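Long-range contacts in uncharacterized protein AF_0941 (Archaeoglobus fulgidus, PDB 1YOZ), which is of unknown function but belongs to the AF0941-like family and folds as an all-helical protein found as a two-chain assembly: residues M13-I17 with R81-F85; A26-Q32 with I93-D98; I35-R40 with E104-I109; D42-L47 with N63-L67. All coordinates share one frame; numbering follows the deposited sequence.

Interaction 1: M13-I17 with R81-F85; sequences MGEII and RLKEF
The ring of Phe-85 lies flat against the backbone of Ile-17, the central feature of a near-parallel helix pair in this all-helical fold: helix 8-18 runs beside helix 75-88, and the short segments 13-17 and 81-85 have axes 10.7 Å apart at 24°. That Phe-85 presents a face follows from Ile-17 CA, which stands 4.0 Å from the ring centroid and only 21° off the ring normal, a CH-pi contact displaced toward the rim. CG of Phe-85 is anti to its backbone N (chi1 -179°), a torsion that carries the ring across to the backbone of Ile-16 and Ile-17. There its far end also meets main-chain oxygens: Ile-16 O is 3.6 Å from Phe-85 CE2, approaching obliquely. Ile-16 itself crosses Leu-82 at about a right angle, with the branch methyl doing the touching, Ile-16 CG2 to Leu-82 CD1 at 3.9 Å. The same CG2 reaches Phe-85 CE2, so one methyl is shared by two residues of the facing helix. Met-13 adds a looser contact one turn earlier, through CB to Leu-82 CD2 at 4.3 Å. No hydrogen bond joins the segments, and the side chains meet by apolar packing. Leu-29 of helix 26-29 touches both Ile-16 and Leu-82, while Ile-17 also packs on Tyr-65 of the second subunit. On the solvent side the bent chain of Arg-81 reaches across Ile-17, whose CD1 lies over one guanidinium face, 3.6 Å from Arg-81 NE.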
loop_
_atom_site.group_PDB
_atom_site.type_symbol
_atom_site.label_atom_id
_atom_site.label_comp_id
_atom_site.label_asym_id
_atom_site.label_seq_id
_atom_site.Cartn_x
_atom_site.Cartn_y
_atom_site.Cartn_z
ATOM N N MET B 13 -3.250 10.384 -5.846
ATOM C CA MET B 13 -2.647 9.938 -7.110
ATOM C C MET B 13 -3.610 9.015 -7.848
ATOM O O MET B 13 -3.862 9.231 -9.011
ATOM C CB MET B 13 -1.306 9.203 -6.936
ATOM C CG MET B 13 -0.896 8.368 -8.232
ATOM S SD MET B 13 0.583 7.421 -7.929
ATOM C CE MET B 13 -0.144 5.878 -7.389
ATOM N N GLY B 14 -4.130 7.999 -7.154
ATOM C CA GLY B 14 -4.969 6.981 -7.741
ATOM C C GLY B 14 -6.245 7.549 -8.335
ATOM O O GLY B 14 -6.739 7.052 -9.362
ATOM N N GLU B 15 -6.794 8.559 -7.658
ATOM C CA GLU B 15 -7.953 9.301 -8.143
ATOM C C GLU B 15 -7.700 10.032 -9.465
ATOM O O GLU B 15 -8.563 10.028 -10.347
ATOM C CB GLU B 15 -8.408 10.305 -7.095
ATOM C CG GLU B 15 -9.221 9.645 -6.008
ATOM C CD GLU B 15 -9.424 10.515 -4.821
ATOM O OE1 GLU B 15 -9.033 11.717 -4.834
ATOM O OE2 GLU B 15 -9.950 9.963 -3.831
ATOM N N ILE B 16 -6.557 10.687 -9.587
ATOM C CA ILE B 16 -6.173 11.314 -10.870
ATOM C C ILE B 16 -5.978 10.281 -12.002
ATOM O O ILE B 16 -6.548 10.434 -13.079
ATOM C CB ILE B 16 -4.975 12.287 -10.689
ATOM C CG1 ILE B 16 -5.403 13.440 -9.779
ATOM C CG2 ILE B 16 -4.556 12.886 -12.041
ATOM C CD1 ILE B 16 -4.307 14.067 -8.954
ATOM N N ILE B 17 -5.199 9.230 -11.749
ATOM C CA ILE B 17 -5.043 8.101 -12.690
ATOM C C ILE B 17 -6.386 7.448 -13.131
ATOM O O ILE B 17 -6.575 7.157 -14.302
ATOM C CB ILE B 17 -4.098 7.010 -12.080
ATOM C CG1 ILE B 17 -2.642 7.509 -12.048
ATOM C CG2 ILE B 17 -4.218 5.681 -12.820
ATOM C CD1 ILE B 17 -1.637 6.452 -11.427
ATOM N N ARG B 81 5.438 8.357 -12.180
ATOM C CA ARG B 81 4.193 7.868 -12.761
ATOM C C ARG B 81 3.206 9.002 -13.072
ATOM O O ARG B 81 2.643 9.073 -14.167
ATOM C CB ARG B 81 3.528 6.875 -11.792
ATOM C CG ARG B 81 2.838 5.666 -12.408
ATOM C CD ARG B 81 1.677 6.048 -13.341
ATOM N NE ARG B 81 0.771 4.926 -13.620
ATOM C CZ ARG B 81 0.058 4.804 -14.736
ATOM N NH1 ARG B 81 0.153 5.726 -15.691
ATOM N NH2 ARG B 81 -0.743 3.753 -14.906
ATOM N N LEU B 82 2.998 9.889 -12.104
ATOM C CA LEU B 82 1.925 10.855 -12.194
ATOM C C LEU B 82 2.233 12.004 -13.148
ATOM O O LEU B 82 1.331 12.475 -13.854
ATOM C CB LEU B 82 1.569 11.375 -10.795
ATOM C CG LEU B 82 0.336 12.270 -10.680
ATOM C CD1 LEU B 82 -0.902 11.617 -11.370
ATOM C CD2 LEU B 82 0.065 12.580 -9.210
ATOM N N LYS B 83 3.492 12.449 -13.134
ATOM C CA LYS B 83 4.117 13.281 -14.170
ATOM C C LYS B 83 3.916 12.686 -15.560
ATOM O O LYS B 83 3.430 13.349 -16.468
ATOM C CB LYS B 83 5.624 13.383 -13.887
ATOM C CG LYS B 83 6.001 14.470 -12.900
ATOM C CD LYS B 83 7.507 14.766 -12.920
ATOM C CE LYS B 83 7.873 15.707 -14.028
ATOM N NZ LYS B 83 9.200 16.289 -13.833
ATOM N N GLU B 84 4.270 11.409 -15.697
ATOM C CA GLU B 84 4.183 10.691 -16.952
ATOM C C GLU B 84 2.735 10.582 -17.367
ATOM O O GLU B 84 2.423 10.692 -18.559
ATOM C CB GLU B 84 4.892 9.326 -16.823
ATOM C CG GLU B 84 4.270 8.083 -17.503
ATOM C CD GLU B 84 4.548 6.773 -16.695
ATOM O OE1 GLU B 84 3.983 5.698 -17.017
ATOM O OE2 GLU B 84 5.315 6.826 -15.698
ATOM N N PHE B 85 1.845 10.408 -16.385
ATOM C CA PHE B 85 0.408 10.398 -16.646
ATOM C C PHE B 85 -0.127 11.754 -17.087
ATOM O O PHE B 85 -0.842 11.845 -18.085
ATOM C CB PHE B 85 -0.373 9.876 -15.421
ATOM C CG PHE B 85 -1.835 9.830 -15.631
ATOM C CD1 PHE B 85 -2.434 8.680 -16.124
ATOM C CD2 PHE B 85 -2.625 10.940 -15.361
ATOM C CE1 PHE B 85 -3.796 8.634 -16.346
ATOM C CE2 PHE B 85 -3.997 10.903 -15.589
ATOM C CZ PHE B 85 -4.578 9.744 -16.081
#

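Interaction 2: A26-Q32 with I93-D98; sequences ADKLLDQ and IEKKLD
Ile-93 and Lys-95 make the tightly packed part of this contact, where the loop 93-98 lies against the end of helix 26-29 and the turn after it. The buried Ile-93 sets CD1 on Ala-26 CB at 4.1 Å and CG2 on Leu-30 CD1 at 4.2 Å. Over the turn runs the Lys-95 chain, bent at chi2 (-138°), with CD 3.3 Å from Leu-30 O. It ends in a salt bridge, Lys-95 NZ to Asp-27 OD1 at 3.0 Å, entering from above the carboxylate plane. Asp-31 instead spends its carboxylate on Asn-34 N, as the N-cap of the next helix.

Toward the exposed Lys-96 the contact is more polar and wetter. A water accepts from Gln-32 N and donates to Leu-30 O and Lys-96 O, bridging the two backbones. Beyond it, Asp-98 N donates to Gln-32 OE1 at 2.7 Å, almost straight (170°) and nearly along the C=O axis. In return Gln-32 NE2 gives a 3.0 Å bond to Asp-98 OD2, which it meets from above the carboxylate plane; the amide and carboxylate planes stand 83° apart.

The loop links helix 75-88 to helix 99-113: Ile-93 rests on Ala-86, Leu-97 on Phe-79 and Ile-102, while Leu-30 faces Phe-9 of helix 8-18.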
loop_
_atom_site.group_PDB
_atom_site.type_symbol
_atom_site.label_atom_id
_atom_site.label_comp_id
_atom_site.label_asym_id
_atom_site.label_seq_id
_atom_site.Cartn_x
_atom_site.Cartn_y
_atom_site.Cartn_z
ATOM N N ALA B 26 -3.024 17.309 -10.591
ATOM C CA ALA B 26 -1.706 16.735 -10.464
ATOM C C ALA B 26 -0.671 17.789 -10.033
ATOM O O ALA B 26 0.143 17.539 -9.125
ATOM C CB ALA B 26 -1.274 16.037 -11.774
ATOM N N ASP B 27 -0.714 18.954 -10.662
ATOM C CA ASP B 27 0.197 20.043 -10.347
ATOM C C ASP B 27 0.218 20.389 -8.831
ATOM O O ASP B 27 1.284 20.552 -8.218
ATOM C CB ASP B 27 -0.191 21.263 -11.199
ATOM C CG ASP B 27 0.888 22.311 -11.249
ATOM O OD1 ASP B 27 2.041 21.975 -11.571
ATOM O OD2 ASP B 27 0.578 23.490 -10.968
ATOM N N LYS B 28 -0.945 20.450 -8.205
ATOM C CA LYS B 28 -0.975 20.723 -6.769
ATOM C C LYS B 28 -0.495 19.531 -5.947
ATOM O O LYS B 28 0.231 19.696 -4.940
ATOM C CB LYS B 28 -2.370 21.141 -6.297
ATOM C CG LYS B 28 -2.554 21.022 -4.771
ATOM C CD LYS B 28 -3.867 21.632 -4.311
ATOM C CE LYS B 28 -4.131 21.380 -2.835
ATOM N NZ LYS B 28 -5.553 21.764 -2.485
ATOM N N LEU B 29 -0.902 18.339 -6.368
ATOM C CA LEU B 29 -0.487 17.138 -5.669
ATOM C C LEU B 29 1.058 16.972 -5.650
ATOM O O LEU B 29 1.612 16.519 -4.653
ATOM C CB LEU B 29 -1.205 15.896 -6.221
ATOM C CG LEU B 29 -0.945 14.536 -5.555
ATOM C CD1 LEU B 29 -1.338 14.484 -4.089
ATOM C CD2 LEU B 29 -1.655 13.460 -6.343
ATOM N N LEU B 30 1.726 17.405 -6.728
ATOM C CA LEU B 30 3.148 17.142 -6.945
ATOM C C LEU B 30 4.077 18.272 -6.544
ATOM O O LEU B 30 5.279 18.252 -6.879
ATOM C CB LEU B 30 3.384 16.785 -8.394
ATOM C CG LEU B 30 2.680 15.524 -8.872
ATOM C CD1 LEU B 30 2.851 15.368 -10.398
ATOM C CD2 LEU B 30 3.131 14.311 -8.144
ATOM N N ASP B 31 3.514 19.254 -5.848
ATOM C CA ASP B 31 4.277 20.257 -5.122
ATOM C C ASP B 31 4.867 19.605 -3.875
ATOM O O ASP B 31 4.128 19.195 -3.003
ATOM C CB ASP B 31 3.389 21.438 -4.739
ATOM C CG ASP B 31 4.159 22.518 -4.008
ATOM O OD1 ASP B 31 4.606 23.496 -4.630
ATOM O OD2 ASP B 31 4.359 22.373 -2.796
ATOM N N GLN B 32 6.205 19.478 -3.821
ATOM C CA GLN B 32 6.860 18.757 -2.716
ATOM C C GLN B 32 6.586 19.318 -1.334
ATOM O O GLN B 32 6.551 18.563 -0.355
ATOM C CB GLN B 32 8.369 18.548 -2.936
ATOM C CG GLN B 32 9.217 19.821 -3.078
ATOM C CD GLN B 32 10.721 19.510 -3.076
ATOM O OE1 GLN B 32 11.173 18.391 -3.438
ATOM N NE2 GLN B 32 11.509 20.503 -2.670
ATOM N N ILE B 93 3.949 18.530 -16.356
ATOM C CA ILE B 93 4.239 19.135 -15.057
ATOM C C ILE B 93 5.708 19.521 -14.952
ATOM O O ILE B 93 6.582 18.743 -15.318
ATOM C CB ILE B 93 3.895 18.153 -13.886
ATOM C CG1 ILE B 93 2.508 17.539 -14.066
ATOM C CG2 ILE B 93 4.082 18.842 -12.507
ATOM C CD1 ILE B 93 1.365 18.466 -13.792
ATOM N N GLU B 94 5.971 20.721 -14.449
ATOM C CA GLU B 94 7.343 21.239 -14.379
ATOM C C GLU B 94 7.697 21.308 -12.909
ATOM O O GLU B 94 8.045 22.378 -12.397
ATOM C CB GLU B 94 7.493 22.640 -15.034
ATOM C CG GLU B 94 7.043 22.720 -16.513
ATOM C CD GLU B 94 7.870 21.825 -17.419
ATOM O OE1 GLU B 94 9.086 21.683 -17.173
ATOM O OE2 GLU B 94 7.310 21.259 -18.379
ATOM N N LYS B 95 7.558 20.160 -12.241
ATOM C CA LYS B 95 7.899 19.993 -10.814
ATOM C C LYS B 95 8.763 18.737 -10.703
ATOM O O LYS B 95 8.654 17.817 -11.534
ATOM C CB LYS B 95 6.643 19.773 -9.975
ATOM C CG LYS B 95 5.624 20.911 -9.970
ATOM C CD LYS B 95 5.128 21.077 -8.577
ATOM C CE LYS B 95 3.934 21.985 -8.443
ATOM N NZ LYS B 95 3.860 23.084 -9.442
ATOM N N LYS B 96 9.607 18.707 -9.675
ATOM C CA LYS B 96 10.399 17.520 -9.307
ATOM C C LYS B 96 10.464 17.342 -7.774
ATOM O O LYS B 96 10.098 18.236 -7.010
ATOM C CB LYS B 96 11.801 17.577 -9.923
ATOM C CG LYS B 96 12.382 18.973 -9.942
ATOM C CD LYS B 96 13.793 19.039 -10.554
ATOM C CE LYS B 96 14.860 18.463 -9.562
ATOM N NZ LYS B 96 14.760 18.961 -8.111
ATOM N N LEU B 97 10.909 16.161 -7.340
ATOM C CA LEU B 97 10.874 15.806 -5.920
ATOM C C LEU B 97 12.313 15.619 -5.455
ATOM O O LEU B 97 12.992 14.715 -5.926
ATOM C CB LEU B 97 10.095 14.502 -5.732
ATOM C CG LEU B 97 9.895 13.832 -4.361
ATOM C CD1 LEU B 97 9.236 14.731 -3.309
ATOM C CD2 LEU B 97 9.113 12.537 -4.545
ATOM N N ASP B 98 12.775 16.481 -4.561
ATOM C CA ASP B 98 14.144 16.370 -4.022
ATOM C C ASP B 98 14.354 15.061 -3.219
ATOM O O ASP B 98 13.580 14.769 -2.315
ATOM C CB ASP B 98 14.434 17.561 -3.101
ATOM C CG ASP B 98 14.555 18.859 -3.852
ATOM O OD1 ASP B 98 14.817 18.795 -5.079
ATOM O OD2 ASP B 98 14.408 19.943 -3.219
HETATM O O HOH W 1 7.862 19.501 -6.338
#

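Interaction 3: I35-R40 with E104-I109; sequences IFEMFR and EIALYI
Glu-104 opens the contact by setting its CB against the ring of Phe-36, 3.7 Å from CE1. Its chain crosses the phenyl group at about a right angle. Ile-105 comes next and goes over a face of the same ring: Ile-105 CG1 lies 3.8 Å from the Phe-36 centroid and close to the ring normal, which identifies a CH-pi contact. The opposite face of that ring is taken by the guanidinium of Arg-40. Ile-105 divides its branches, since CG2 reaches Phe-39 CB at 3.8 Å while CD1 meets Ile-35 CG2 at 4.0 Å. The two helices, 32-51 and 99-113, run nearly parallel here, their short segments 14° apart with axes 10.2 Å from each other, in an all-helical bundle where helices 57-73 and 75-88 cover the inner side through Val-71 and Leu-75. One turn on, Tyr-108 extends with CG anti to the backbone N (chi1 -179°), turning one face of its ring to both Phe-36 and Arg-40. Phe-36 points an edge toward that face, an offset edge-to-face pair with planes at 81°, and Arg-40 CG lies over the same face, 3.9 Å from the Tyr-108 centroid. A water links the phenol to the main chain, 2.6 Å from Tyr-108 OH and 2.7 Å from Arg-40 O. An alanine at Tyr-108 would remove the ring, and is likely to leave the Phe-36 edge and the aliphatic part of Arg-40 without their aromatic partner and the water with one fewer link. Ile-109 finishes the segment with CD1 against Phe-39 CD1.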
loop_
_atom_site.group_PDB
_atom_site.type_symbol
_atom_site.label_atom_id
_atom_site.label_comp_id
_atom_site.label_asym_id
_atom_site.label_seq_id
_atom_site.Cartn_x
_atom_site.Cartn_y
_atom_site.Cartn_z
ATOM N N ILE B 35 3.271 17.796 -0.525
ATOM C CA ILE B 35 3.522 16.365 -0.264
ATOM C C ILE B 35 3.941 16.186 1.191
ATOM O O ILE B 35 3.283 15.477 1.956
ATOM C CB ILE B 35 4.561 15.775 -1.263
ATOM C CG1 ILE B 35 4.010 15.843 -2.688
ATOM C CG2 ILE B 35 4.910 14.308 -0.932
ATOM C CD1 ILE B 35 4.901 15.163 -3.734
ATOM N N PHE B 36 4.989 16.894 1.606
ATOM C CA PHE B 36 5.425 16.805 3.004
ATOM C C PHE B 36 4.264 17.113 3.958
ATOM O O PHE B 36 3.963 16.333 4.856
ATOM C CB PHE B 36 6.627 17.725 3.216
ATOM C CG PHE B 36 7.511 17.361 4.402
ATOM C CD1 PHE B 36 8.886 17.628 4.340
ATOM C CD2 PHE B 36 6.984 16.808 5.569
ATOM C CE1 PHE B 36 9.737 17.329 5.425
ATOM C CE2 PHE B 36 7.803 16.522 6.658
ATOM C CZ PHE B 36 9.190 16.779 6.590
ATOM N N GLU B 37 3.533 18.215 3.741
ATOM C CA GLU B 37 2.394 18.520 4.630
ATOM C C GLU B 37 1.301 17.445 4.654
ATOM O O GLU B 37 0.726 17.157 5.707
ATOM C CB GLU B 37 1.828 19.940 4.353
ATOM C CG GLU B 37 0.680 20.326 5.276
ATOM C CD GLU B 37 -0.014 21.630 4.815
ATOM O OE1 GLU B 37 0.721 22.549 4.338
ATOM O OE2 GLU B 37 -1.279 21.725 4.923
ATOM N N MET B 38 1.058 16.791 3.508
ATOM C CA MET B 38 0.095 15.697 3.390
ATOM C C MET B 38 0.481 14.517 4.270
ATOM O O MET B 38 -0.340 14.015 4.993
ATOM C CB MET B 38 0.044 15.192 1.922
ATOM C CG MET B 38 -1.340 14.959 1.362
ATOM S SD MET B 38 -1.322 14.428 -0.341
ATOM C CE MET B 38 -0.532 15.759 -1.092
ATOM N N PHE B 39 1.742 14.058 4.190
ATOM C CA PHE B 39 2.196 13.003 5.105
ATOM C C PHE B 39 2.187 13.450 6.560
ATOM O O PHE B 39 1.881 12.642 7.431
ATOM C CB PHE B 39 3.578 12.436 4.706
ATOM C CG PHE B 39 3.530 11.597 3.459
ATOM C CD1 PHE B 39 3.191 10.241 3.533
ATOM C CD2 PHE B 39 3.795 12.155 2.234
ATOM C CE1 PHE B 39 3.145 9.450 2.386
ATOM C CE2 PHE B 39 3.759 11.366 1.056
ATOM C CZ PHE B 39 3.415 10.031 1.144
ATOM N N ARG B 40 2.559 14.709 6.841
ATOM C CA ARG B 40 2.403 15.206 8.240
ATOM C C ARG B 40 0.939 15.100 8.689
ATOM O O ARG B 40 0.673 14.639 9.815
ATOM C CB ARG B 40 2.838 16.677 8.432
ATOM C CG ARG B 40 4.301 16.960 8.350
ATOM C CD ARG B 40 4.568 18.474 8.609
ATOM N NE ARG B 40 5.881 18.824 8.065
ATOM C CZ ARG B 40 6.100 19.550 6.969
ATOM N NH1 ARG B 40 5.092 20.047 6.261
ATOM N NH2 ARG B 40 7.346 19.806 6.594
ATOM N N GLU B 104 13.569 13.472 4.394
ATOM C CA GLU B 104 13.037 14.194 5.560
ATOM C C GLU B 104 11.623 13.737 5.934
ATOM O O GLU B 104 11.271 13.780 7.091
ATOM C CB GLU B 104 13.005 15.701 5.341
ATOM C CG GLU B 104 14.363 16.393 5.434
ATOM C CD GLU B 104 14.454 17.607 4.512
ATOM O OE1 GLU B 104 13.403 18.255 4.251
ATOM O OE2 GLU B 104 15.588 17.914 4.052
ATOM N N ILE B 105 10.813 13.362 4.942
ATOM C CA ILE B 105 9.435 12.826 5.217
ATOM C C ILE B 105 9.556 11.491 5.975
ATOM O O ILE B 105 8.932 11.294 7.011
ATOM C CB ILE B 105 8.640 12.649 3.900
ATOM C CG1 ILE B 105 8.339 14.007 3.228
ATOM C CG2 ILE B 105 7.318 11.974 4.145
ATOM C CD1 ILE B 105 7.909 13.869 1.737
ATOM N N ALA B 106 10.408 10.585 5.476
ATOM C CA ALA B 106 10.617 9.258 6.132
ATOM C C ALA B 106 11.042 9.465 7.554
ATOM O O ALA B 106 10.534 8.830 8.494
ATOM C CB ALA B 106 11.681 8.454 5.411
ATOM N N LEU B 107 12.028 10.347 7.704
ATOM C CA LEU B 107 12.586 10.653 9.000
ATOM C C LEU B 107 11.520 11.262 9.916
ATOM O O LEU B 107 11.457 10.940 11.102
ATOM C CB LEU B 107 13.818 11.578 8.838
ATOM C CG LEU B 107 15.166 10.884 8.526
ATOM C CD1 LEU B 107 16.285 11.948 8.278
ATOM C CD2 LEU B 107 15.577 9.887 9.604
ATOM N N TYR B 108 10.695 12.155 9.379
ATOM C CA TYR B 108 9.545 12.700 10.150
ATOM C C TYR B 108 8.579 11.601 10.639
ATOM O O TYR B 108 8.097 11.624 11.779
ATOM C CB TYR B 108 8.765 13.760 9.321
ATOM C CG TYR B 108 7.595 14.371 10.059
ATOM C CD1 TYR B 108 7.712 15.624 10.679
ATOM C CD2 TYR B 108 6.373 13.699 10.158
ATOM C CE1 TYR B 108 6.658 16.175 11.377
ATOM C CE2 TYR B 108 5.301 14.244 10.840
ATOM C CZ TYR B 108 5.435 15.498 11.450
ATOM O OH TYR B 108 4.352 16.044 12.159
ATOM N N ILE B 109 8.268 10.648 9.775
ATOM C CA ILE B 109 7.349 9.532 10.156
ATOM C C ILE B 109 8.026 8.696 11.244
ATOM O O ILE B 109 7.413 8.250 12.250
ATOM C CB ILE B 109 6.985 8.630 8.908
ATOM C CG1 ILE B 109 6.098 9.404 7.900
ATOM C CG2 ILE B 109 6.340 7.324 9.357
ATOM C CD1 ILE B 109 6.055 8.848 6.488
HETATM O O HOH W 2 1.911 15.141 12.204
#

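Interaction 4: D42-L47 with N63-L67; sequences DCEEIL and NFYLL
Ile-46 sits between Asn-63 and Phe-64, and tracing it outward meets three residues of the other helix. Its CB lies 4.0 Å from Phe-64 CZ. From there CG2 goes over a face of the phenyl ring, 3.8 Å from the centroid and 25° off the normal, the geometry of a CH-pi contact. The other branch, with CG1 anti to the carbonyl carbon, turns to the amide: CG1 is 3.5 Å from Asn-63 OD1. At the tip, CD1 touches the same amide and also Leu-67 CD2, at 4.0 Å. The Asn-63 oxygen is not left to this apolar neighbour, because it accepts a hydrogen bond from Ile-6 N. An alanine here would lack CG1, CG2 and CD1, and would probably open a gap over the Phe-64 face and beside Leu-67.

Two further residues meet Phe-64 at its edge, near the ring plane. Cys-43 SG makes a sulfur-aromatic contact, 5.2 Å from the centroid and 78° off the normal, and Leu-47 CG stands 3.9 Å from Phe-64 CZ. Val-112 of helix 99-113 also touches Cys-43, Leu-47 and Phe-64. With segment axes at 164° and six of the seven touching residues buried, the arrangement is that of an antiparallel helical hairpin, helix 32-51 turning back through a short connection into helix 57-73.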
loop_
_atom_site.group_PDB
_atom_site.type_symbol
_atom_site.label_atom_id
_atom_site.label_comp_id
_atom_site.label_asym_id
_atom_site.label_seq_id
_atom_site.Cartn_x
_atom_site.Cartn_y
_atom_site.Cartn_z
ATOM N N ASP B 42 -1.382 13.111 7.566
ATOM C CA ASP B 42 -1.675 11.694 7.713
ATOM C C ASP B 42 -1.207 11.141 9.044
ATOM O O ASP B 42 -1.962 10.420 9.707
ATOM C CB ASP B 42 -1.010 10.881 6.586
ATOM C CG ASP B 42 -1.783 10.954 5.275
ATOM O OD1 ASP B 42 -2.902 11.569 5.226
ATOM O OD2 ASP B 42 -1.269 10.375 4.292
ATOM N N CYS B 43 0.036 11.440 9.431
ATOM C CA CYS B 43 0.537 10.957 10.745
ATOM C C CYS B 43 -0.401 11.392 11.862
ATOM O O CYS B 43 -0.708 10.615 12.774
ATOM C CB CYS B 43 1.906 11.523 11.012
ATOM S SG CYS B 43 3.173 10.691 9.971
ATOM N N GLU B 44 -0.812 12.655 11.790
ATOM C CA GLU B 44 -1.733 13.202 12.812
ATOM C C GLU B 44 -3.061 12.488 12.781
ATOM O O GLU B 44 -3.558 12.133 13.826
ATOM C CB GLU B 44 -1.937 14.705 12.668
ATOM C CG GLU B 44 -3.009 15.247 13.700
ATOM C CD GLU B 44 -3.173 16.734 13.596
ATOM O OE1 GLU B 44 -3.569 17.192 12.479
ATOM O OE2 GLU B 44 -2.885 17.423 14.613
ATOM N N GLU B 45 -3.653 12.254 11.600
ATOM C CA GLU B 45 -4.928 11.490 11.555
ATOM C C GLU B 45 -4.757 10.111 12.194
ATOM O O GLU B 45 -5.597 9.647 13.019
ATOM C CB GLU B 45 -5.463 11.332 10.104
ATOM C CG GLU B 45 -6.773 10.619 10.084
ATOM C CD GLU B 45 -7.529 10.657 8.734
ATOM O OE1 GLU B 45 -6.997 11.192 7.718
ATOM O OE2 GLU B 45 -8.670 10.123 8.715
ATOM N N ILE B 46 -3.652 9.447 11.819
ATOM C CA ILE B 46 -3.344 8.106 12.322
ATOM C C ILE B 46 -3.166 8.131 13.859
ATOM O O ILE B 46 -3.764 7.331 14.621
ATOM C CB ILE B 46 -2.035 7.566 11.653
ATOM C CG1 ILE B 46 -2.266 7.362 10.131
ATOM C CG2 ILE B 46 -1.548 6.272 12.316
ATOM C CD1 ILE B 46 -0.999 7.389 9.290
ATOM N N LEU B 47 -2.339 9.060 14.302
ATOM C CA LEU B 47 -2.166 9.233 15.744
ATOM C C LEU B 47 -3.511 9.442 16.443
ATOM O O LEU B 47 -3.758 8.791 17.444
ATOM C CB LEU B 47 -1.147 10.317 16.054
ATOM C CG LEU B 47 0.303 9.826 16.152
ATOM C CD1 LEU B 47 1.212 11.005 16.306
ATOM C CD2 LEU B 47 0.484 8.897 17.338
ATOM N N ASN B 63 0.142 0.778 10.044
ATOM C CA ASN B 63 0.020 1.935 9.137
ATOM C C ASN B 63 1.311 2.770 9.022
ATOM O O ASN B 63 1.684 3.226 7.938
ATOM C CB ASN B 63 -1.169 2.820 9.596
ATOM C CG ASN B 63 -1.672 3.807 8.524
ATOM O OD1 ASN B 63 -2.812 4.254 8.629
ATOM N ND2 ASN B 63 -0.855 4.151 7.513
ATOM N N PHE B 64 1.988 2.992 10.135
ATOM C CA PHE B 64 3.194 3.822 10.095
ATOM C C PHE B 64 4.307 3.053 9.390
ATOM O O PHE B 64 5.064 3.646 8.658
ATOM C CB PHE B 64 3.670 4.163 11.515
ATOM C CG PHE B 64 2.914 5.305 12.154
ATOM C CD1 PHE B 64 2.778 6.516 11.492
ATOM C CD2 PHE B 64 2.381 5.157 13.436
ATOM C CE1 PHE B 64 2.098 7.562 12.072
ATOM C CE2 PHE B 64 1.673 6.206 14.051
ATOM C CZ PHE B 64 1.549 7.415 13.364
ATOM N N TYR B 65 4.401 1.739 9.611
ATOM C CA TYR B 65 5.398 0.920 8.870
ATOM C C TYR B 65 5.165 0.973 7.357
ATOM O O TYR B 65 6.075 1.226 6.562
ATOM C CB TYR B 65 5.361 -0.506 9.353
ATOM C CG TYR B 65 6.454 -1.333 8.708
ATOM C CD1 TYR B 65 7.797 -1.215 9.125
ATOM C CD2 TYR B 65 6.141 -2.257 7.730
ATOM C CE1 TYR B 65 8.826 -2.017 8.499
ATOM C CE2 TYR B 65 7.154 -3.063 7.113
ATOM C CZ TYR B 65 8.465 -2.937 7.502
ATOM O OH TYR B 65 9.380 -3.755 6.897
ATOM N N LEU B 66 3.928 0.789 6.940
ATOM C CA LEU B 66 3.625 0.863 5.515
ATOM C C LEU B 66 3.851 2.274 4.977
ATOM O O LEU B 66 4.284 2.457 3.832
ATOM C CB LEU B 66 2.170 0.401 5.234
ATOM C CG LEU B 66 1.699 -1.053 5.473
ATOM C CD1 LEU B 66 0.288 -1.314 4.956
ATOM C CD2 LEU B 66 2.673 -1.938 4.772
ATOM N N LEU B 67 3.532 3.280 5.772
ATOM C CA LEU B 67 3.629 4.657 5.305
ATOM C C LEU B 67 5.110 5.052 5.182
ATOM O O LEU B 67 5.533 5.655 4.208
ATOM C CB LEU B 67 2.855 5.596 6.291
ATOM C CG LEU B 67 2.538 6.987 5.762
ATOM C CD1 LEU B 67 1.461 6.953 4.698
ATOM C CD2 LEU B 67 2.164 7.968 6.890
#

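In the fold
The four contacts form a chain of packing through one helical body. Interactions 3 and 4 share helix 32-51, their centres 10 Å apart, and join where Phe-39 CE1 meets Leu-67 CD1 at 3.8 Å and Ile-109 CG1 meets Cys-43 SG at 3.8 Å. Interaction 2 links to interaction 3 through Leu-29 and Ile-35, and to interaction 1 through Lys-83 NZ and Lys-95 O, 2.8 Å apart in a probable hydrogen bond. Interactions 1 and 4 lie on opposite sides of the chain's centre, their centres about 22 Å apart, yet both touch the second subunit. Along the sequence, interaction 4 is nested inside the loops closed by the other three.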